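Local structure of phosphoribosylaminoimidazole-succinocarboxamide synthase (Pyrococcus horikoshii, 4O7Z) at residues E89-N94 and D173-F178. The protein catalyses the ATP-dependent joining of L-aspartate to the carboxylate of 5-amino-1-(5-phosphoribosyl)imidazole-4-carboxylate, forming SAICAR in de novo purine biosynthesis. Sequence-based numbering, arbitrary orientation.
With 5GP (guanosine-5'-monophosphate), chain B.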
loop_
_atom_site.group_PDB
_atom_site.type_symbol
_atom_site.label_atom_id
_atom_site.label_comp_id
_atom_site.label_asym_id
_atom_site.label_seq_id
_atom_site.Cartn_x
_atom_site.Cartn_y
_atom_site.Cartn_z
ATOM N N GLU A 89 -7.552 -4.028 -8.700
ATOM C CA GLU A 89 -6.753 -5.055 -9.325
ATOM C C GLU A 89 -6.076 -5.718 -8.162
ATOM O O GLU A 89 -5.514 -5.033 -7.290
ATOM C CB GLU A 89 -5.731 -4.442 -10.266
ATOM C CG GLU A 89 -6.368 -3.730 -11.446
ATOM C CD GLU A 89 -5.353 -2.920 -12.218
ATOM O OE1 GLU A 89 -5.576 -2.699 -13.418
ATOM O OE2 GLU A 89 -4.331 -2.501 -11.615
ATOM N N VAL A 90 -6.178 -7.045 -8.115
ATOM C CA VAL A 90 -5.684 -7.825 -6.987
ATOM C C VAL A 90 -4.486 -8.616 -7.460
ATOM O O VAL A 90 -4.611 -9.473 -8.331
ATOM C CB VAL A 90 -6.761 -8.770 -6.434
ATOM C CG1 VAL A 90 -6.241 -9.538 -5.217
ATOM C CG2 VAL A 90 -8.016 -7.975 -6.059
ATOM N N VAL A 91 -3.323 -8.331 -6.880
ATOM C CA VAL A 91 -2.092 -8.932 -7.357
ATOM C C VAL A 91 -1.575 -9.974 -6.351
ATOM O O VAL A 91 -1.407 -9.681 -5.172
ATOM C CB VAL A 91 -1.022 -7.848 -7.706
ATOM C CG1 VAL A 91 0.297 -8.502 -8.084
ATOM C CG2 VAL A 91 -1.501 -6.971 -8.873
ATOM N N VAL A 92 -1.359 -11.195 -6.820
ATOM C CA VAL A 92 -0.701 -12.232 -6.019
ATOM C C VAL A 92 0.745 -12.442 -6.523
ATOM O O VAL A 92 0.971 -12.539 -7.707
ATOM C CB VAL A 92 -1.510 -13.545 -6.032
ATOM C CG1 VAL A 92 -0.966 -14.530 -4.998
ATOM C CG2 VAL A 92 -2.976 -13.256 -5.748
ATOM N N ARG A 93 1.707 -12.472 -5.609
ATOM C CA ARG A 93 3.134 -12.564 -5.934
ATOM C C ARG A 93 3.795 -13.739 -5.180
ATOM O O ARG A 93 3.684 -13.838 -3.955
ATOM C CB ARG A 93 3.824 -11.220 -5.632
ATOM C CG ARG A 93 2.904 -10.003 -5.876
ATOM C CD ARG A 93 3.609 -8.649 -5.867
ATOM N NE ARG A 93 4.426 -8.485 -7.062
ATOM C CZ ARG A 93 4.365 -7.482 -7.941
ATOM N NH1 ARG A 93 3.505 -6.460 -7.801
ATOM N NH2 ARG A 93 5.194 -7.517 -8.985
ATOM N N ASN A 94 4.428 -14.642 -5.932
ATOM C CA ASN A 94 5.172 -15.798 -5.390
ATOM C C ASN A 94 6.691 -15.618 -5.497
ATOM O O ASN A 94 7.460 -16.118 -4.647
ATOM C CB ASN A 94 4.787 -17.089 -6.131
ATOM C CG ASN A 94 3.305 -17.404 -6.030
ATOM O OD1 ASN A 94 2.736 -17.407 -4.940
ATOM N ND2 ASN A 94 2.675 -17.674 -7.166
ATOM N N ASP A 173 3.861 -14.142 -10.543
ATOM C CA ASP A 173 2.803 -13.308 -9.977
ATOM C C ASP A 173 1.674 -13.198 -11.004
ATOM O O ASP A 173 1.809 -13.671 -12.137
ATOM C CB ASP A 173 3.329 -11.906 -9.585
ATOM C CG ASP A 173 3.958 -11.154 -10.765
ATOM O OD1 ASP A 173 3.429 -11.257 -11.887
ATOM O OD2 ASP A 173 4.994 -10.468 -10.580
ATOM N N PHE A 174 0.577 -12.559 -10.629
ATOM C CA PHE A 174 -0.517 -12.364 -11.575
ATOM C C PHE A 174 -1.546 -11.371 -11.037
ATOM O O PHE A 174 -1.599 -11.100 -9.836
ATOM C CB PHE A 174 -1.183 -13.711 -11.919
ATOM C CG PHE A 174 -1.801 -14.417 -10.732
ATOM C CD1 PHE A 174 -3.152 -14.263 -10.444
ATOM C CD2 PHE A 174 -1.040 -15.231 -9.915
ATOM C CE1 PHE A 174 -3.739 -14.904 -9.358
ATOM C CE2 PHE A 174 -1.615 -15.884 -8.819
ATOM C CZ PHE A 174 -2.971 -15.723 -8.541
ATOM N N LYS A 175 -2.376 -10.852 -11.931
ATOM C CA LYS A 175 -3.399 -9.898 -11.560
ATOM C C LYS A 175 -4.807 -10.494 -11.784
ATOM O O LYS A 175 -5.089 -11.104 -12.839
ATOM C CB LYS A 175 -3.200 -8.605 -12.339
ATOM C CG LYS A 175 -4.118 -7.454 -11.948
ATOM C CD LYS A 175 -5.375 -7.402 -12.797
ATOM C CE LYS A 175 -5.079 -6.826 -14.188
ATOM N NZ LYS A 175 -6.303 -6.934 -15.031
ATOM N N LEU A 176 -5.669 -10.295 -10.777
ATOM C CA LEU A 176 -7.078 -10.640 -10.840
ATOM C C LEU A 176 -7.993 -9.436 -10.661
ATOM O O LEU A 176 -7.645 -8.453 -9.996
ATOM C CB LEU A 176 -7.442 -11.637 -9.733
ATOM C CG LEU A 176 -6.747 -13.004 -9.722
ATOM C CD1 LEU A 176 -7.197 -13.737 -8.474
ATOM C CD2 LEU A 176 -7.001 -13.823 -10.989
ATOM N N GLU A 177 -9.197 -9.543 -11.209
ATOM C CA GLU A 177 -10.248 -8.576 -10.909
ATOM C C GLU A 177 -11.510 -9.330 -10.536
ATOM O O GLU A 177 -11.638 -10.512 -10.848
ATOM C CB GLU A 177 -10.460 -7.651 -12.113
ATOM C CG GLU A 177 -9.205 -6.848 -12.456
ATOM C CD GLU A 177 -9.387 -5.878 -13.613
ATOM O OE1 GLU A 177 -10.526 -5.455 -13.875
ATOM O OE2 GLU A 177 -8.387 -5.537 -14.280
ATOM N N PHE A 178 -12.440 -8.651 -9.873
ATOM C CA PHE A 178 -13.584 -9.304 -9.255
ATOM C C PHE A 178 -14.783 -8.409 -9.338
ATOM O O PHE A 178 -14.651 -7.197 -9.430
ATOM C CB PHE A 178 -13.338 -9.530 -7.749
ATOM C CG PHE A 178 -12.305 -10.576 -7.431
ATOM C CD1 PHE A 178 -12.676 -11.898 -7.223
ATOM C CD2 PHE A 178 -10.952 -10.226 -7.288
ATOM C CE1 PHE A 178 -11.726 -12.868 -6.894
ATOM C CE2 PHE A 178 -10.000 -11.186 -6.974
ATOM C CZ PHE A 178 -10.386 -12.503 -6.775
HETATM P P 5GP B . 3.624 -5.273 -11.350
HETATM O O1P 5GP B . 3.065 -4.626 -10.107
HETATM O O2P 5GP B . 4.920 -6.015 -11.132
HETATM O O3P 5GP B . 3.642 -4.383 -12.562
HETATM O "O5'" 5GP B . 2.560 -6.398 -11.772
HETATM C "C5'" 5GP B . 2.364 -7.615 -11.039
HETATM C "C4'" 5GP B . 1.609 -8.660 -11.864
HETATM O "O4'" 5GP B . 0.260 -8.264 -12.128
HETATM C "C3'" 5GP B . 2.243 -8.904 -13.231
HETATM O "O3'" 5GP B . 2.054 -10.275 -13.573
HETATM C "C2'" 5GP B . 1.437 -8.078 -14.197
HETATM O "O2'" 5GP B . 1.457 -8.711 -15.483
HETATM C "C1'" 5GP B . 0.059 -8.035 -13.530
HETATM N N9 5GP B . -0.536 -6.689 -13.724
HETATM C C8 5GP B . -0.613 -5.685 -12.814
HETATM N N7 5GP B . -1.208 -4.588 -13.348
HETATM C C5 5GP B . -1.530 -4.889 -14.620
HETATM C C6 5GP B . -2.184 -4.188 -15.753
HETATM O O6 5GP B . -2.586 -3.014 -15.613
HETATM N N1 5GP B . -2.325 -4.845 -16.915
HETATM C C2 5GP B . -1.898 -6.121 -17.090
HETATM N N2 5GP B . -2.084 -6.720 -18.300
HETATM N N3 5GP B . -1.281 -6.828 -16.093
HETATM C C4 5GP B . -1.087 -6.271 -14.870
HETATM O O HOH W 1 6.268 -10.362 -8.153
#
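Asp173 and Arg93 face each other as a non-hydrogen-bonded pair of neighbouring antiparallel strands; their side chains lie side by side, pointing the same way, and both meet the bound GMP. Arg93 NH2 makes a salt bridge of 3.4 Å to Asp173 OD2, with guanidinium and carboxylate planes almost perpendicular (83°). A water ties the same two side chains together, accepting from Arg93 NE and donating to Asp173 OD2. Asp173 CG sits between the backbone N and the carbonyl carbon (chi1 58°), which brings the carboxylate to the ribose; OD1 accepts a hydrogen bond from O3', its 2.4 Å length doubtful. Arg93 grips the phosphate with two nitrogens, NH1 to O1P at 3.0 Å and NH2 to O2P at 2.6 Å.

The opposite face is greasy. Val90 lays CG2 at the edge of the Phe178 ring, 3.9 Å from CE2, while Val92 CB sits over the face of Phe174, 4.0 Å from the ring centroid; helix 143-165 packs against both valines. Paired backbone bonds, Val90 with Leu176 and Val92 with Phe174, lock the register.

One side thus packs on the helix and the other carries GMP: Arg93, itself paired with Asp173 and Glu118, would help balance the phosphate, and Asp173, also bridged to Arg198, probably helps hold the ribose.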